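PDB 5HLJ: VP24 from White spot syndrome virus, which serves as a major protein of the viral envelope, and probably has a structural part in the virion. Local coordinates for residues A[32-37]-A[145-150]; A[74-79]-A[83-88]. One frame throughout, in Å; residues are numbered along the deposited sequence.

Interaction 1 of 2, residues A[32-37]-A[145-150]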
ATOM      1  N   ASN A  32      -7.377   4.432  23.890  1.00 81.59           N
ATOM      2  CA  ASN A  32      -7.419   3.638  22.669  1.00 76.95           C
ATOM      3  C   ASN A  32      -7.106   4.489  21.436  1.00 73.16           C
ATOM      4  O   ASN A  32      -7.851   4.487  20.460  1.00 69.77           O
ATOM      5  CB  ASN A  32      -8.788   2.967  22.530  1.00 75.77           C
ATOM      6  CG  ASN A  32      -8.977   1.813  23.503  1.00 74.59           C
ATOM      7  OD1 ASN A  32      -9.149   2.016  24.700  1.00 79.78           O
ATOM      8  ND2 ASN A  32      -8.967   0.594  22.985  1.00 76.40           N
ATOM      9  N   HIS A  33      -6.004   5.229  21.499  1.00 69.05           N
ATOM     10  CA  HIS A  33      -5.623   6.125  20.421  1.00 70.10           C
ATOM     11  C   HIS A  33      -4.256   5.823  19.810  1.00 71.74           C
ATOM     12  O   HIS A  33      -3.440   5.101  20.384  1.00 67.99           O
ATOM     13  CB  HIS A  33      -5.612   7.570  20.909  1.00 68.87           C
ATOM     14  CG  HIS A  33      -6.965   8.199  20.978  1.00 73.81           C
ATOM     15  ND1 HIS A  33      -7.596   8.475  22.168  1.00 73.43           N
ATOM     16  CD2 HIS A  33      -7.804   8.614  20.000  1.00 72.16           C
ATOM     17  CE1 HIS A  33      -8.766   9.041  21.922  1.00 77.19           C
ATOM     18  NE2 HIS A  33      -8.912   9.138  20.615  1.00 73.04           N
ATOM     19  N   PHE A  34      -4.023   6.395  18.636  1.00 67.05           N
ATOM     20  CA  PHE A  34      -2.673   6.542  18.124  1.00 67.37           C
ATOM     21  C   PHE A  34      -2.269   7.964  18.406  1.00 64.23           C
ATOM     22  O   PHE A  34      -3.111   8.843  18.431  1.00 67.55           O
ATOM     23  CB  PHE A  34      -2.586   6.244  16.624  1.00 63.78           C
ATOM     24  CG  PHE A  34      -2.462   4.796  16.306  1.00 65.44           C
ATOM     25  CD1 PHE A  34      -1.286   4.114  16.584  1.00 65.35           C
ATOM     26  CD2 PHE A  34      -3.516   4.111  15.727  1.00 65.37           C
ATOM     27  CE1 PHE A  34      -1.164   2.774  16.285  1.00 66.27           C
ATOM     28  CE2 PHE A  34      -3.401   2.767  15.431  1.00 65.70           C
ATOM     29  CZ  PHE A  34      -2.228   2.097  15.712  1.00 65.94           C
ATOM     30  N   ASN A  35      -0.981   8.197  18.604  1.00 65.34           N
ATOM     31  CA  ASN A  35      -0.497   9.531  18.926  1.00 66.80           C
ATOM     32  C   ASN A  35       0.728   9.888  18.080  1.00 66.95           C
ATOM     33  O   ASN A  35       1.689   9.110  18.010  1.00 68.01           O
ATOM     34  CB  ASN A  35      -0.171   9.607  20.425  1.00 66.11           C
ATOM     35  CG  ASN A  35      -0.002  11.029  20.917  1.00 69.97           C
ATOM     36  OD1 ASN A  35      -0.622  11.960  20.400  1.00 68.08           O
ATOM     37  ND2 ASN A  35       0.839  11.202  21.928  1.00 66.09           N
ATOM     38  N   PHE A  36       0.690  11.045  17.415  1.00 66.57           N
ATOM     39  CA  PHE A  36       1.827  11.473  16.594  1.00 64.81           C
ATOM     40  C   PHE A  36       3.086  11.681  17.429  1.00 69.51           C
ATOM     41  O   PHE A  36       3.005  11.987  18.614  1.00 71.37           O
ATOM     42  CB  PHE A  36       1.523  12.770  15.853  1.00 60.82           C
ATOM     43  CG  PHE A  36       0.547  12.620  14.721  1.00 69.06           C
ATOM     44  CD1 PHE A  36       0.800  11.728  13.671  1.00 63.16           C
ATOM     45  CD2 PHE A  36      -0.608  13.401  14.676  1.00 62.94           C
ATOM     46  CE1 PHE A  36      -0.097  11.602  12.614  1.00 59.66           C
ATOM     47  CE2 PHE A  36      -1.513  13.279  13.627  1.00 61.83           C
ATOM     48  CZ  PHE A  36      -1.249  12.373  12.588  1.00 60.60           C
ATOM     49  N   VAL A  37       4.246  11.506  16.803  1.00 70.30           N
ATOM     50  CA  VAL A  37       5.488  12.079  17.306  1.00 61.78           C
ATOM     51  C   VAL A  37       5.611  13.455  16.666  1.00 65.29           C
ATOM     52  O   VAL A  37       5.478  13.592  15.447  1.00 67.84           O
ATOM     53  CB  VAL A  37       6.714  11.209  16.962  1.00 70.51           C
ATOM     54  CG1 VAL A  37       8.006  11.953  17.278  1.00 68.11           C
ATOM     55  CG2 VAL A  37       6.645   9.877  17.697  1.00 65.49           C
ATOM     56  N   LEU A 145      -9.323  13.762  10.414  1.00 62.60           N
ATOM     57  CA  LEU A 145      -8.715  12.648   9.688  1.00 64.74           C
ATOM     58  C   LEU A 145      -8.583  11.475  10.631  1.00 63.07           C
ATOM     59  O   LEU A 145      -8.032  11.620  11.721  1.00 60.73           O
ATOM     60  CB  LEU A 145      -7.346  13.034   9.118  1.00 62.18           C
ATOM     61  CG  LEU A 145      -6.523  11.964   8.383  1.00 64.50           C
ATOM     62  CD1 LEU A 145      -7.225  11.497   7.137  1.00 60.51           C
ATOM     63  CD2 LEU A 145      -5.124  12.498   7.999  1.00 59.92           C
ATOM     64  N   VAL A 146      -9.119  10.319  10.245  1.00 64.58           N
ATOM     65  CA  VAL A 146      -9.040   9.163  11.129  1.00 58.80           C
ATOM     66  C   VAL A 146      -8.647   7.889  10.382  1.00 61.70           C
ATOM     67  O   VAL A 146      -8.909   7.734   9.188  1.00 61.08           O
ATOM     68  CB  VAL A 146     -10.400   8.894  11.893  1.00 67.88           C
ATOM     69  CG1 VAL A 146     -11.076  10.185  12.333  1.00 61.46           C
ATOM     70  CG2 VAL A 146     -11.356   8.075  11.072  1.00 66.04           C
ATOM     71  N   PHE A 147      -8.011   6.976  11.102  1.00 59.40           N
ATOM     72  CA  PHE A 147      -7.939   5.593  10.662  1.00 63.15           C
ATOM     73  C   PHE A 147      -8.023   4.731  11.910  1.00 64.44           C
ATOM     74  O   PHE A 147      -7.707   5.189  13.020  1.00 65.77           O
ATOM     75  CB  PHE A 147      -6.665   5.313   9.839  1.00 61.82           C
ATOM     76  CG  PHE A 147      -5.405   5.186  10.661  1.00 63.51           C
ATOM     77  CD1 PHE A 147      -5.058   3.981  11.247  1.00 59.42           C
ATOM     78  CD2 PHE A 147      -4.557   6.267  10.819  1.00 62.88           C
ATOM     79  CE1 PHE A 147      -3.906   3.863  12.000  1.00 67.33           C
ATOM     80  CE2 PHE A 147      -3.393   6.153  11.566  1.00 63.60           C
ATOM     81  CZ  PHE A 147      -3.074   4.953  12.167  1.00 64.48           C
ATOM     82  N   GLY A 148      -8.491   3.501  11.744  1.00 61.65           N
ATOM     83  CA  GLY A 148      -8.524   2.571  12.852  1.00 61.73           C
ATOM     84  C   GLY A 148      -7.594   1.401  12.631  1.00 65.06           C
ATOM     85  O   GLY A 148      -7.249   1.054  11.495  1.00 63.34           O
ATOM     86  N   ALA A 149      -7.161   0.797  13.725  1.00 61.02           N
ATOM     87  CA  ALA A 149      -6.416  -0.447  13.633  1.00 65.48           C
ATOM     88  C   ALA A 149      -6.894  -1.349  14.742  1.00 65.08           C
ATOM     89  O   ALA A 149      -6.994  -0.927  15.887  1.00 66.76           O
ATOM     90  CB  ALA A 149      -4.901  -0.211  13.730  1.00 60.71           C
ATOM     91  N   THR A 150      -7.210  -2.586  14.395  1.00 63.19           N
ATOM     92  CA  THR A 150      -7.605  -3.559  15.386  1.00 66.10           C
ATOM     93  C   THR A 150      -6.568  -4.670  15.434  1.00 64.86           C
ATOM     94  O   THR A 150      -6.407  -5.434  14.479  1.00 67.82           O
ATOM     95  CB  THR A 150      -9.014  -4.115  15.089  1.00 69.15           C
ATOM     96  OG1 THR A 150      -9.977  -3.093  15.353  1.00 66.73           O
ATOM     97  CG2 THR A 150      -9.338  -5.330  15.975  1.00 63.15           C
TER
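The rings of Phe34 and Phe147 meet between strands 33-42 and 141-151, and Ala149 completes the contact at the end of the Phe34 ring. The two phenylalanine side chains cross at about a right angle, while their ring planes are inclined by 31° with centroids 5.2 Å apart, so the rings meet obliquely. The CD2-CE2 bond of Phe34 does the touching: CE2 of Phe34 lies 3.6 Å from CE1 of Phe147, and CD2 of Phe34 is 3.7 Å from CZ of Phe147. Phe147 gets there because its CG sits between its own backbone N and carbonyl carbon (chi1 76°), a torsion that swings the ring across to Phe34. At the rim of the Phe34 ring, near its plane, the methyl CB of Ala149 comes to 3.7 Å from CE2. Alanine suits the place because its short methyl meets the ring edge without a longer chain between them, and flat aromatic groups suit the wide interval between the strands, with Phe34 and Gly148 CA atoms 8.8 Å apart. No hydrogen bond joins the two segments; Leu91 and Leu93 of strand 90-99, Ile25 and Leu164 add further apolar surface. Such interlocking of aromatic and aliphatic side chains from strands that are not sheet neighbours is typical of the hydrophobic core of an all-beta fold.

Interaction 2 of 2, residues A[74-79]-A[83-88]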
ATOM      1  N   LEU A  74      -6.392  13.059  22.089  1.00 71.97           N
ATOM      2  CA  LEU A  74      -6.443  11.922  22.994  1.00 73.96           C
ATOM      3  C   LEU A  74      -7.674  12.052  23.887  1.00 79.27           C
ATOM      4  O   LEU A  74      -8.503  12.937  23.677  1.00 80.99           O
ATOM      5  CB  LEU A  74      -5.148  11.838  23.807  1.00 71.66           C
ATOM      6  CG  LEU A  74      -3.894  11.820  22.912  1.00 76.20           C
ATOM      7  CD1 LEU A  74      -2.613  11.946  23.718  1.00 69.05           C
ATOM      8  CD2 LEU A  74      -3.848  10.568  22.019  1.00 68.60           C
ATOM      9  N   GLY A  75      -7.825  11.178  24.868  1.00 74.14           N
ATOM     10  CA  GLY A  75      -8.978  11.309  25.750  1.00 94.52           C
ATOM     11  C   GLY A  75     -10.329  10.952  25.134  1.00 88.68           C
ATOM     12  O   GLY A  75     -10.578  11.202  23.940  1.00 81.93           O
ATOM     13  N   ASP A  76     -11.191  10.353  25.964  1.00 87.75           N
ATOM     14  CA  ASP A  76     -12.482   9.810  25.542  1.00 86.09           C
ATOM     15  C   ASP A  76     -13.288  10.835  24.780  1.00 85.22           C
ATOM     16  O   ASP A  76     -13.128  12.052  24.973  1.00 89.54           O
ATOM     17  CB  ASP A  76     -13.303   9.343  26.749  1.00 95.40           C
ATOM     18  CG  ASP A  76     -12.692   8.166  27.457  1.00 96.73           C
ATOM     19  OD1 ASP A  76     -11.456   8.152  27.651  1.00101.24           O
ATOM     20  OD2 ASP A  76     -13.459   7.247  27.814  1.00 96.39           O
ATOM     21  N   GLY A  77     -14.176  10.360  23.931  1.00 77.39           N
ATOM     22  CA  GLY A  77     -14.997  11.284  23.180  1.00 81.84           C
ATOM     23  C   GLY A  77     -14.384  11.646  21.848  1.00 76.00           C
ATOM     24  O   GLY A  77     -15.107  11.884  20.893  1.00 76.59           O
ATOM     25  N   ASP A  78     -13.056  11.688  21.776  1.00 78.38           N
ATOM     26  CA  ASP A  78     -12.370  11.913  20.502  1.00 75.26           C
ATOM     27  C   ASP A  78     -12.291  10.591  19.713  1.00 71.62           C
ATOM     28  O   ASP A  78     -11.213  10.030  19.530  1.00 72.58           O
ATOM     29  CB  ASP A  78     -10.974  12.495  20.738  1.00 74.59           C
ATOM     30  CG  ASP A  78     -11.006  13.901  21.349  1.00 74.74           C
ATOM     31  OD1 ASP A  78     -11.996  14.641  21.148  1.00 71.22           O
ATOM     32  OD2 ASP A  78     -10.018  14.275  22.025  1.00 74.68           O
ATOM     33  N   HIS A  79     -13.449  10.100  19.269  1.00 71.95           N
ATOM     34  CA  HIS A  79     -13.573   8.808  18.594  1.00 70.24           C
ATOM     35  C   HIS A  79     -14.731   8.809  17.609  1.00 71.96           C
ATOM     36  O   HIS A  79     -15.863   9.091  18.001  1.00 75.03           O
ATOM     37  CB  HIS A  79     -13.823   7.670  19.587  1.00 66.71           C
ATOM     38  CG  HIS A  79     -12.611   7.201  20.322  1.00 69.77           C
ATOM     39  ND1 HIS A  79     -11.701   6.327  19.774  1.00 73.71           N
ATOM     40  CD2 HIS A  79     -12.182   7.448  21.584  1.00 71.49           C
ATOM     41  CE1 HIS A  79     -10.749   6.069  20.657  1.00 73.84           C
ATOM     42  NE2 HIS A  79     -11.023   6.742  21.766  1.00 73.22           N
ATOM     43  N   VAL A  83     -14.440   1.849  19.958  1.00 72.34           N
ATOM     44  CA  VAL A  83     -13.378   1.003  20.453  1.00 72.07           C
ATOM     45  C   VAL A  83     -13.790   0.368  21.779  1.00 76.98           C
ATOM     46  O   VAL A  83     -14.511   0.970  22.578  1.00 74.90           O
ATOM     47  CB  VAL A  83     -12.077   1.788  20.627  1.00 73.64           C
ATOM     48  CG1 VAL A  83     -11.483   2.139  19.245  1.00 68.28           C
ATOM     49  CG2 VAL A  83     -12.336   3.027  21.452  1.00 69.90           C
ATOM     50  N   ASN A  84     -13.333  -0.856  21.999  1.00 75.10           N
ATOM     51  CA  ASN A  84     -13.529  -1.516  23.272  1.00 70.62           C
ATOM     52  C   ASN A  84     -12.499  -0.990  24.264  1.00 75.98           C
ATOM     53  O   ASN A  84     -11.350  -1.451  24.306  1.00 73.70           O
ATOM     54  CB  ASN A  84     -13.438  -3.042  23.100  1.00 71.17           C
ATOM     55  CG  ASN A  84     -13.578  -3.799  24.412  1.00 76.81           C
ATOM     56  OD1 ASN A  84     -13.809  -3.208  25.468  1.00 74.74           O
ATOM     57  ND2 ASN A  84     -13.442  -5.119  24.347  1.00 75.83           N
ATOM     58  N   LYS A  85     -12.918  -0.023  25.071  1.00 75.94           N
ATOM     59  CA  LYS A  85     -12.014   0.615  26.022  1.00 75.10           C
ATOM     60  C   LYS A  85     -11.625  -0.318  27.170  1.00 75.64           C
ATOM     61  O   LYS A  85     -10.724  -0.007  27.936  1.00 74.68           O
ATOM     62  CB  LYS A  85     -12.649   1.903  26.541  1.00 74.27           C
ATOM     63  CG  LYS A  85     -13.334   2.690  25.424  1.00 74.56           C
ATOM     64  CD  LYS A  85     -13.649   4.121  25.806  1.00 83.79           C
ATOM     65  CE  LYS A  85     -14.423   4.828  24.690  1.00 81.65           C
ATOM     66  NZ  LYS A  85     -14.554   6.292  24.939  1.00 90.50           N
ATOM     67  N   ALA A  86     -12.267  -1.483  27.265  1.00 73.66           N
ATOM     68  CA  ALA A  86     -11.880  -2.486  28.262  1.00 79.08           C
ATOM     69  C   ALA A  86     -10.524  -3.126  27.960  1.00 82.49           C
ATOM     70  O   ALA A  86      -9.917  -3.747  28.835  1.00 80.37           O
ATOM     71  CB  ALA A  86     -12.942  -3.568  28.368  1.00 75.08           C
ATOM     72  N   GLU A  87     -10.074  -3.004  26.712  1.00 82.65           N
ATOM     73  CA  GLU A  87      -8.783  -3.543  26.289  1.00 76.35           C
ATOM     74  C   GLU A  87      -8.048  -2.502  25.471  1.00 77.42           C
ATOM     75  O   GLU A  87      -8.544  -1.385  25.304  1.00 76.82           O
ATOM     76  CB  GLU A  87      -8.962  -4.812  25.471  1.00 78.67           C
ATOM     77  CG  GLU A  87      -9.516  -5.989  26.236  1.00 83.30           C
ATOM     78  CD  GLU A  87     -10.107  -7.042  25.315  1.00 87.00           C
ATOM     79  OE1 GLU A  87      -9.343  -7.668  24.552  1.00 88.34           O
ATOM     80  OE2 GLU A  87     -11.341  -7.240  25.347  1.00 95.82           O
ATOM     81  N   SER A  88      -6.875  -2.852  24.948  1.00 72.22           N
ATOM     82  CA  SER A  88      -6.165  -1.906  24.094  1.00 75.09           C
ATOM     83  C   SER A  88      -5.781  -2.537  22.748  1.00 72.03           C
ATOM     84  O   SER A  88      -4.649  -2.381  22.294  1.00 73.26           O
ATOM     85  CB  SER A  88      -4.926  -1.363  24.812  1.00 69.49           C
ATOM     86  OG  SER A  88      -4.088  -2.423  25.231  1.00 77.25           O
TER
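Two irregular pieces of the loop between strands 68-72 and 90-99 face each other here, their CA atoms 9.2 Å apart at Asp76 and Lys85 and 8.0 Å apart at His79 and Val83, with a type I beta turn running from Asn84 to Glu87. Across this gap the exposed pair, Lys85 and Asp76, forms a salt bridge, NZ of Lys85 lying 3.2 Å from OD2 of Asp76, and the hydrogen bond within it is weak. A long side chain is needed to span the distance: beyond CG the lysine is fully extended (chi3 -176°), carrying its ammonium group to the carboxylate, and the two side chains cross obliquely, with CD of Lys85 3.7 Å from OD2 of Asp76. The second pairing sets a methyl against a ring. CG2 of Val83 sits over one face of the His79 ring, displaced toward the rim and 3.5 Å from CE1 of His79, a CH-pi contact in which the methyl is 25° off the ring normal. Histidine suits this spot because its flat face takes the methyl while both ring nitrogens are employed elsewhere, ND1 with Glu92 and NE2 with the carbonyl of Gly31; these bonds fix the rotation of the ring. His79 O also accepts a hydrogen bond from Arg121 of a second subunit. Gly77 takes a positive phi at which a CB would strike the preceding carbonyl O, hence glycine. In the facing piece, OD1 of Asn84 accepts from the backbone N of Ala86 at 2.9 Å, the donor lying above the carbonyl plane. This bond makes an Asx turn overlapping the type I turn, a combination typical of long irregular connections such as this one between strands 68-72 and 90-99, antiparallel neighbours in the sheet.

How the interactions relate
Interaction 1 lies in the buried interior, its centre about 6 Å from that of the chain, whereas interaction 2 is at the surface, about 16 Å out; the two centres are about 10 Å apart. Asn32 and His33, at the entry to strand 33-42, join them. NE2 of His33 is 2.7 Å from O of Asp78, and ND2 of Asn32 is 3.1 Å from O of Glu87, both probable hydrogen bonds, so each half of the surface loop is tied to residues just before Phe34. The rings of His33 and His79 also stack. Along the sequence, 74-79 and 83-88 both fall between 32-37 and 145-150.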